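PDB 6A51: CheQ from Campylobacter jejuni subsp. jejuni, which helps control, together with CheP, transcription of the core chemotaxis operon cheVAW in this bacterial pathogen. Local coordinates for residues I52-Q56 and G57-I61; H72-A75 and L76-S80; N126-K129 and F130-L134. All blocks are in the same frame, centred on the assembly; numbering follows the deposited sequence.

Interaction 1 (I52-Q56 and G57-I61)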
loop_
_atom_site.group_PDB
_atom_site.type_symbol
_atom_site.label_atom_id
_atom_site.label_comp_id
_atom_site.label_asym_id
_atom_site.label_seq_id
_atom_site.Cartn_x
_atom_site.Cartn_y
_atom_site.Cartn_z
ATOM N N ILE A 52 -8.491 9.307 -10.674
ATOM C CA ILE A 52 -7.263 8.599 -10.510
ATOM C C ILE A 52 -6.716 8.929 -9.162
ATOM O O ILE A 52 -7.144 9.854 -8.534
ATOM C CB ILE A 52 -6.213 8.951 -11.561
ATOM C CG1 ILE A 52 -5.767 10.379 -11.425
ATOM C CG2 ILE A 52 -6.723 8.713 -12.950
ATOM C CD1 ILE A 52 -4.467 10.632 -12.101
ATOM N N GLY A 53 -5.778 8.127 -8.716
ATOM C CA GLY A 53 -5.151 8.344 -7.433
ATOM C C GLY A 53 -3.694 7.975 -7.547
ATOM O O GLY A 53 -3.303 7.171 -8.400
ATOM N N ARG A 54 -2.890 8.579 -6.673
ATOM C CA ARG A 54 -1.490 8.212 -6.528
ATOM C C ARG A 54 -1.084 8.485 -5.090
ATOM O O ARG A 54 -1.743 9.248 -4.378
ATOM C CB ARG A 54 -0.589 8.988 -7.496
ATOM C CG ARG A 54 -0.825 10.501 -7.422
ATOM C CD ARG A 54 0.210 11.300 -8.208
ATOM N NE ARG A 54 1.441 11.396 -7.445
ATOM C CZ ARG A 54 2.001 12.532 -7.069
ATOM N NH1 ARG A 54 1.463 13.679 -7.423
ATOM N NH2 ARG A 54 3.128 12.511 -6.372
ATOM N N TYR A 55 -0.005 7.837 -4.664
ATOM C CA TYR A 55 0.646 8.166 -3.405
ATOM C C TYR A 55 1.676 9.258 -3.660
ATOM O O TYR A 55 2.237 9.359 -4.755
ATOM C CB TYR A 55 1.313 6.932 -2.782
ATOM C CG TYR A 55 0.332 5.866 -2.372
ATOM C CD1 TYR A 55 -0.433 6.020 -1.216
ATOM C CD2 TYR A 55 0.140 4.722 -3.147
ATOM C CE1 TYR A 55 -1.361 5.073 -0.837
ATOM C CE2 TYR A 55 -0.802 3.744 -2.769
ATOM C CZ TYR A 55 -1.538 3.932 -1.617
ATOM O OH TYR A 55 -2.461 2.996 -1.220
ATOM N N GLN A 56 1.928 10.072 -2.631
ATOM C CA GLN A 56 2.751 11.261 -2.815
ATOM C C GLN A 56 4.135 10.920 -3.350
ATOM O O GLN A 56 4.645 11.604 -4.244
ATOM C CB GLN A 56 2.862 12.026 -1.505
ATOM C CG GLN A 56 3.895 13.123 -1.538
ATOM C CD GLN A 56 3.945 13.880 -0.233
ATOM O OE1 GLN A 56 2.941 13.976 0.484
ATOM N NE2 GLN A 56 5.117 14.404 0.098
ATOM N N GLY A 57 4.757 9.861 -2.838
ATOM C CA GLY A 57 6.135 9.643 -3.240
ATOM C C GLY A 57 6.328 9.107 -4.652
ATOM O O GLY A 57 7.463 9.122 -5.145
ATOM N N THR A 58 5.270 8.644 -5.317
ATOM C CA THR A 58 5.413 7.939 -6.583
ATOM C C THR A 58 4.377 8.410 -7.587
ATOM O O THR A 58 3.351 8.992 -7.232
ATOM C CB THR A 58 5.249 6.434 -6.397
ATOM O OG1 THR A 58 3.948 6.180 -5.836
ATOM C CG2 THR A 58 6.343 5.893 -5.474
ATOM N N ARG A 59 4.634 8.108 -8.855
ATOM C CA ARG A 59 3.728 8.476 -9.933
ATOM C C ARG A 59 2.990 7.272 -10.504
ATOM O O ARG A 59 2.398 7.369 -11.586
ATOM C CB ARG A 59 4.495 9.197 -11.038
ATOM C CG ARG A 59 5.040 10.550 -10.623
ATOM C CD ARG A 59 3.984 11.598 -10.721
ATOM N NE ARG A 59 4.303 12.813 -9.976
ATOM C CZ ARG A 59 3.559 13.916 -10.009
ATOM N NH1 ARG A 59 2.466 13.950 -10.766
ATOM N NH2 ARG A 59 3.903 14.980 -9.294
ATOM N N ILE A 60 3.012 6.138 -9.806
ATOM C CA ILE A 60 2.215 4.997 -10.222
ATOM C C ILE A 60 0.739 5.371 -10.162
ATOM O O ILE A 60 0.244 5.886 -9.149
ATOM C CB ILE A 60 2.549 3.782 -9.343
ATOM C CG1 ILE A 60 3.910 3.220 -9.745
ATOM C CG2 ILE A 60 1.467 2.715 -9.436
ATOM C CD1 ILE A 60 4.764 2.926 -8.582
ATOM N N ILE A 61 0.026 5.100 -11.241
ATOM C CA ILE A 61 -1.341 5.566 -11.411
ATOM C C ILE A 61 -2.298 4.462 -11.017
ATOM O O ILE A 61 -2.138 3.321 -11.452
ATOM C CB ILE A 61 -1.593 6.014 -12.858
ATOM C CG1 ILE A 61 -0.669 7.180 -13.194
ATOM C CG2 ILE A 61 -3.043 6.411 -13.028
ATOM C CD1 ILE A 61 -0.790 8.317 -12.211
HETATM O O HOH W 1 1.295 6.047 -6.502
#
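A type I beta turn from Tyr55 to Thr58 reverses the chain at the end of strand 52-55, and two arginines, Arg54 before it and Arg59 after it, meet across the resulting beta hairpin. Their guanidinium groups stack flat, centres 3.6 Å apart and planes 20° apart, offset, with NH1 of Arg54 over the face of Arg59 toward its rim. Like charges at this range probably repel, but the pair lies at the surface, where solvent can probably lessen the repulsion. Arg54 is held by its edge as well: NE donates to Thr58 O at 3.1 Å (N-H...O 158°), while NH2 adds a weak bond to Gln56 O. A bend at chi3 (-79°) swings the guanidinium toward the turn. Thr58 N bonds to Tyr55 O at 3.2 Å and closes the turn, and Gly57 occupies an exposed corner position. One water bridges the two arms: it accepts from Tyr55 N, donates to Ile60 O and hydrogen-bonds Thr58 OG1 at 2.7 Å. Farther along, Ile52 CB meets Ile61 CG2 at 4.3 Å, an apolar touch extended by Tyr44, which packs on both isoleucines. Strand 15-18 pairs with Ile52 and Arg54, Gly53 is backbone-bonded to Phe62 of strand 62-64, and Tyr55 turns inward to strand 85-87 and helix 88-95, its OH bonded to Glu22 O.

Interaction 2 (H72-A75 and L76-S80)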
loop_
_atom_site.group_PDB
_atom_site.type_symbol
_atom_site.label_atom_id
_atom_site.label_comp_id
_atom_site.label_asym_id
_atom_site.label_seq_id
_atom_site.Cartn_x
_atom_site.Cartn_y
_atom_site.Cartn_z
ATOM N N HIS A 72 -15.167 -1.461 -21.211
ATOM C CA HIS A 72 -13.986 -2.076 -20.639
ATOM C C HIS A 72 -14.274 -2.917 -19.406
ATOM O O HIS A 72 -13.323 -3.442 -18.814
ATOM C CB HIS A 72 -12.952 -0.999 -20.282
ATOM C CG HIS A 72 -12.255 -0.417 -21.471
ATOM N ND1 HIS A 72 -11.911 0.916 -21.553
ATOM C CD2 HIS A 72 -11.832 -0.988 -22.624
ATOM C CE1 HIS A 72 -11.303 1.141 -22.705
ATOM N NE2 HIS A 72 -11.244 0.003 -23.373
ATOM N N GLN A 73 -15.550 -3.074 -19.016
ATOM C CA GLN A 73 -15.901 -3.818 -17.804
ATOM C C GLN A 73 -15.342 -5.236 -17.798
ATOM O O GLN A 73 -15.113 -5.809 -16.726
ATOM C CB GLN A 73 -17.412 -3.873 -17.638
ATOM C CG GLN A 73 -18.035 -2.533 -17.338
ATOM C CD GLN A 73 -17.681 -2.021 -15.952
ATOM O OE1 GLN A 73 -17.247 -0.877 -15.795
ATOM N NE2 GLN A 73 -17.878 -2.863 -14.937
ATOM N N GLN A 74 -15.127 -5.825 -18.973
ATOM C CA GLN A 74 -14.504 -7.141 -19.019
ATOM C C GLN A 74 -13.080 -7.081 -18.476
ATOM O O GLN A 74 -12.705 -7.862 -17.594
ATOM C CB GLN A 74 -14.530 -7.672 -20.450
ATOM C CG GLN A 74 -14.387 -9.175 -20.560
ATOM C CD GLN A 74 -13.571 -9.577 -21.772
ATOM O OE1 GLN A 74 -12.400 -9.208 -21.895
ATOM N NE2 GLN A 74 -14.186 -10.324 -22.682
ATOM N N ALA A 75 -12.276 -6.139 -18.984
ATOM C CA ALA A 75 -10.906 -5.980 -18.505
ATOM C C ALA A 75 -10.868 -5.597 -17.031
ATOM O O ALA A 75 -9.954 -6.002 -16.301
ATOM C CB ALA A 75 -10.174 -4.934 -19.341
ATOM N N LEU A 76 -11.837 -4.807 -16.577
ATOM C CA LEU A 76 -11.939 -4.530 -15.151
ATOM C C LEU A 76 -12.001 -5.827 -14.359
ATOM O O LEU A 76 -11.222 -6.032 -13.419
ATOM C CB LEU A 76 -13.168 -3.667 -14.873
ATOM C CG LEU A 76 -13.492 -3.417 -13.405
ATOM C CD1 LEU A 76 -12.275 -2.859 -12.709
ATOM C CD2 LEU A 76 -14.662 -2.450 -13.265
ATOM N N ARG A 77 -12.893 -6.744 -14.765
ATOM C CA ARG A 77 -13.158 -7.947 -13.980
ATOM C C ARG A 77 -11.948 -8.869 -13.880
ATOM O O ARG A 77 -11.864 -9.652 -12.933
ATOM C CB ARG A 77 -14.363 -8.704 -14.552
ATOM C CG ARG A 77 -15.720 -8.111 -14.134
ATOM C CD ARG A 77 -16.918 -8.896 -14.695
ATOM N NE ARG A 77 -16.879 -9.021 -16.156
ATOM C CZ ARG A 77 -17.529 -8.222 -17.006
ATOM N NH1 ARG A 77 -18.281 -7.221 -16.549
ATOM N NH2 ARG A 77 -17.427 -8.423 -18.322
ATOM N N GLN A 78 -10.993 -8.780 -14.800
ATOM C CA GLN A 78 -9.787 -9.586 -14.715
ATOM C C GLN A 78 -8.624 -8.860 -14.055
ATOM O O GLN A 78 -7.491 -9.343 -14.129
ATOM C CB GLN A 78 -9.370 -10.075 -16.104
ATOM C CG GLN A 78 -9.279 -9.002 -17.149
ATOM C CD GLN A 78 -9.375 -9.567 -18.552
ATOM O OE1 GLN A 78 -10.107 -9.045 -19.404
ATOM N NE2 GLN A 78 -8.636 -10.649 -18.800
ATOM N N CYS A 79 -8.867 -7.719 -13.412
ATOM C CA CYS A 79 -7.807 -7.000 -12.706
ATOM C C CYS A 79 -7.658 -7.503 -11.273
ATOM O O CYS A 79 -8.649 -7.819 -10.600
ATOM C CB CYS A 79 -8.081 -5.497 -12.684
ATOM S SG CYS A 79 -7.476 -4.576 -14.120
ATOM N N SER A 80 -6.413 -7.544 -10.806
ATOM C CA SER A 80 -6.139 -7.973 -9.440
ATOM C C SER A 80 -6.850 -7.095 -8.415
ATOM O O SER A 80 -6.910 -5.868 -8.548
ATOM C CB SER A 80 -4.643 -7.942 -9.178
ATOM O OG SER A 80 -3.962 -8.722 -10.136
#
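The guanidinium of Arg77 folds back over the preceding turn, so that Gln73 O lies 3.4 Å above the centre of its plane. That carbonyl faces the flat of the group and makes no hydrogen bond with NH1; its bond goes instead to the backbone, Arg77 N at 3.1 Å. With its chain kinked about CG-CD (chi3 -56°), Arg77 brings NH2 to 3.3 Å from Gln74 CA and NH1 alongside Gln73 CB. Beside it Gln73 and Leu76 run the same way, NE2 of Gln73 lying 3.6 Å from CD2 of Leu76, a methyl against an amide at the partly exposed border of the helix. All this belongs to the short helix 73-77, little more than one turn. His72 is its N-cap residue, and its carbonyl accepts from Leu76 N at 3.0 Å. At the other end the pattern frays: Gln78 N divides between Gln74 O and Ala75 O, both bonds weak, and Cys79 N closes on Leu76 O at 2.9 Å. Ala75, buried, packs on Phe36 of helix 30-37, where its small size probably allows a close approach; Cys79 packs on Phe33 of the same helix, and with Leu76 reaches Ile28 of strand 27-29. Beyond them, Ser80 N is tied to Glu32 OE2.

Interaction 3 (N126-K129 and F130-L134)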
loop_
_atom_site.group_PDB
_atom_site.type_symbol
_atom_site.label_atom_id
_atom_site.label_comp_id
_atom_site.label_asym_id
_atom_site.label_seq_id
_atom_site.Cartn_x
_atom_site.Cartn_y
_atom_site.Cartn_z
ATOM N N ASN A 126 -0.138 -5.499 2.588
ATOM C CA ASN A 126 -1.508 -5.501 3.090
ATOM C C ASN A 126 -1.511 -4.765 4.419
ATOM O O ASN A 126 -1.271 -5.350 5.480
ATOM C CB ASN A 126 -2.059 -6.908 3.242
ATOM C CG ASN A 126 -3.557 -6.897 3.497
ATOM O OD1 ASN A 126 -4.054 -6.104 4.301
ATOM N ND2 ASN A 126 -4.286 -7.740 2.789
ATOM N N LEU A 127 -1.800 -3.461 4.352
ATOM C CA LEU A 127 -1.777 -2.634 5.553
ATOM C C LEU A 127 -2.924 -3.000 6.478
ATOM O O LEU A 127 -2.777 -2.968 7.706
ATOM C CB LEU A 127 -1.856 -1.157 5.171
ATOM C CG LEU A 127 -1.743 -0.118 6.282
ATOM C CD1 LEU A 127 -0.523 -0.428 7.082
ATOM C CD2 LEU A 127 -1.605 1.256 5.675
ATOM N N LYS A 128 -4.071 -3.358 5.898
ATOM C CA LYS A 128 -5.247 -3.688 6.692
ATOM C C LYS A 128 -4.963 -4.854 7.626
ATOM O O LYS A 128 -5.306 -4.802 8.811
ATOM C CB LYS A 128 -6.427 -4.008 5.778
ATOM C CG LYS A 128 -7.753 -4.161 6.504
ATOM C CD LYS A 128 -8.833 -4.703 5.578
ATOM C CE LYS A 128 -10.223 -4.530 6.168
ATOM N NZ LYS A 128 -10.491 -5.522 7.254
ATOM N N LYS A 129 -4.317 -5.912 7.117
ATOM C CA LYS A 129 -4.027 -7.054 7.977
ATOM C C LYS A 129 -3.003 -6.694 9.039
ATOM O O LYS A 129 -3.075 -7.195 10.170
ATOM C CB LYS A 129 -3.543 -8.253 7.162
ATOM C CG LYS A 129 -4.641 -8.845 6.310
ATOM C CD LYS A 129 -4.207 -10.107 5.583
ATOM C CE LYS A 129 -5.362 -10.605 4.714
ATOM N NZ LYS A 129 -5.144 -11.953 4.123
ATOM N N PHE A 130 -2.064 -5.815 8.715
ATOM C CA PHE A 130 -1.079 -5.424 9.714
ATOM C C PHE A 130 -1.746 -4.670 10.864
ATOM O O PHE A 130 -1.490 -4.953 12.042
ATOM C CB PHE A 130 -0.002 -4.590 9.048
ATOM C CG PHE A 130 1.182 -4.341 9.901
ATOM C CD1 PHE A 130 1.853 -5.391 10.502
ATOM C CD2 PHE A 130 1.657 -3.048 10.079
ATOM C CE1 PHE A 130 2.991 -5.154 11.279
ATOM C CE2 PHE A 130 2.779 -2.804 10.863
ATOM C CZ PHE A 130 3.448 -3.859 11.465
ATOM N N TYR A 131 -2.634 -3.726 10.540
ATOM C CA TYR A 131 -3.448 -3.066 11.560
ATOM C C TYR A 131 -4.181 -4.084 12.428
ATOM O O TYR A 131 -4.208 -3.966 13.659
ATOM C CB TYR A 131 -4.460 -2.124 10.906
ATOM C CG TYR A 131 -3.989 -0.706 10.608
ATOM C CD1 TYR A 131 -3.614 0.156 11.630
ATOM C CD2 TYR A 131 -3.996 -0.207 9.309
ATOM C CE1 TYR A 131 -3.216 1.457 11.364
ATOM C CE2 TYR A 131 -3.603 1.098 9.035
ATOM C CZ TYR A 131 -3.216 1.918 10.068
ATOM O OH TYR A 131 -2.824 3.208 9.811
ATOM N N ASP A 132 -4.782 -5.098 11.800
ATOM C CA ASP A 132 -5.507 -6.118 12.557
ATOM C C ASP A 132 -4.570 -6.876 13.490
ATOM O O ASP A 132 -4.893 -7.111 14.661
ATOM C CB ASP A 132 -6.200 -7.089 11.600
ATOM C CG ASP A 132 -7.314 -6.435 10.780
ATOM O OD1 ASP A 132 -7.845 -5.369 11.191
ATOM O OD2 ASP A 132 -7.657 -6.999 9.714
ATOM N N PHE A 133 -3.400 -7.266 12.978
ATOM C CA PHE A 133 -2.369 -7.882 13.804
ATOM C C PHE A 133 -1.995 -6.993 14.989
ATOM O O PHE A 133 -1.880 -7.468 16.124
ATOM C CB PHE A 133 -1.157 -8.179 12.920
ATOM C CG PHE A 133 0.060 -8.618 13.660
ATOM C CD1 PHE A 133 0.138 -9.908 14.198
ATOM C CD2 PHE A 133 1.159 -7.762 13.773
ATOM C CE1 PHE A 133 1.294 -10.343 14.860
ATOM C CE2 PHE A 133 2.327 -8.177 14.429
ATOM C CZ PHE A 133 2.391 -9.470 14.981
ATOM N N LEU A 134 -1.835 -5.696 14.753
ATOM C CA LEU A 134 -1.507 -4.770 15.827
ATOM C C LEU A 134 -2.681 -4.487 16.756
ATOM O O LEU A 134 -2.471 -3.899 17.822
ATOM C CB LEU A 134 -1.005 -3.450 15.233
ATOM C CG LEU A 134 0.280 -3.549 14.418
ATOM C CD1 LEU A 134 0.601 -2.204 13.826
ATOM C CD2 LEU A 134 1.419 -4.050 15.317
#
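The ring of Tyr131 lies beside Leu127, one helical turn earlier, its CE2 3.5 Å from the branching carbon CG of Leu127, with both leucine methyls within 4.0 Å of the same ring atom. Leu127 O approaches that ring obliquely, 3.4 Å from CD2. With CG anti to the backbone N (chi1 -176°), Leu127 directs its branch along the side of the helix where the tyrosine lies. Phe130 has Leu134 CD1 over one face, 3.7 Å above the plane and toward the rim; two leucines and two aromatic residues, Leu127, Phe130, Tyr131 and Leu134, make up the buried side. Regular bonds of an alpha helix run beneath them, Tyr131 N to Leu127 O being nearly straight at 175°, while the first, from Phe130 N to Asn126 O, is weak. Asn126 is the N-cap: its OD1 accepts from Lys129 N at 2.8 Å, from above the amide plane, and so satisfies an N-H that the first turn leaves without a helical acceptor. On the outer side Lys128 NZ and Asp132 OD2 stay 4.0 Å apart, beyond a salt bridge; Tyr138 OH bonds to both Lys128 NZ and Asp132 OD1 and links them indirectly. Lys129, extended to full length, forms a salt bridge with Glu115. The helix follows directly on strand 122-126. Leu127 rests on Val86 of strand 85-87 and Phe91 of helix 88-95, Tyr131 on Phe94 of that helix, and Phe130, Tyr131 and Leu134 all pack on Ile142 of strand 142-146.

All three contacts are local, but sit differently in the fold. Interaction 1 is a surface turn between two strands of the mixed sheet, where stacked arginines, backbone carbonyl bonds and a bridging water make the contact. Interactions 2 and 3, both partly buried, lie mainly along single helices; interaction 2 is short, frays at its end and lies far out, about 21 Å from the chain's centre, whereas interaction 3 has a side-chain cap and a mainly aromatic and aliphatic buried side. Interactions 1 and 3 lie on opposite sides of that centre, yet both send side chains to strand 85-87 and helix 88-95. Interaction 2 packs against helix 30-37 and strand 27-29, an outermost strand of interaction 1's sheet.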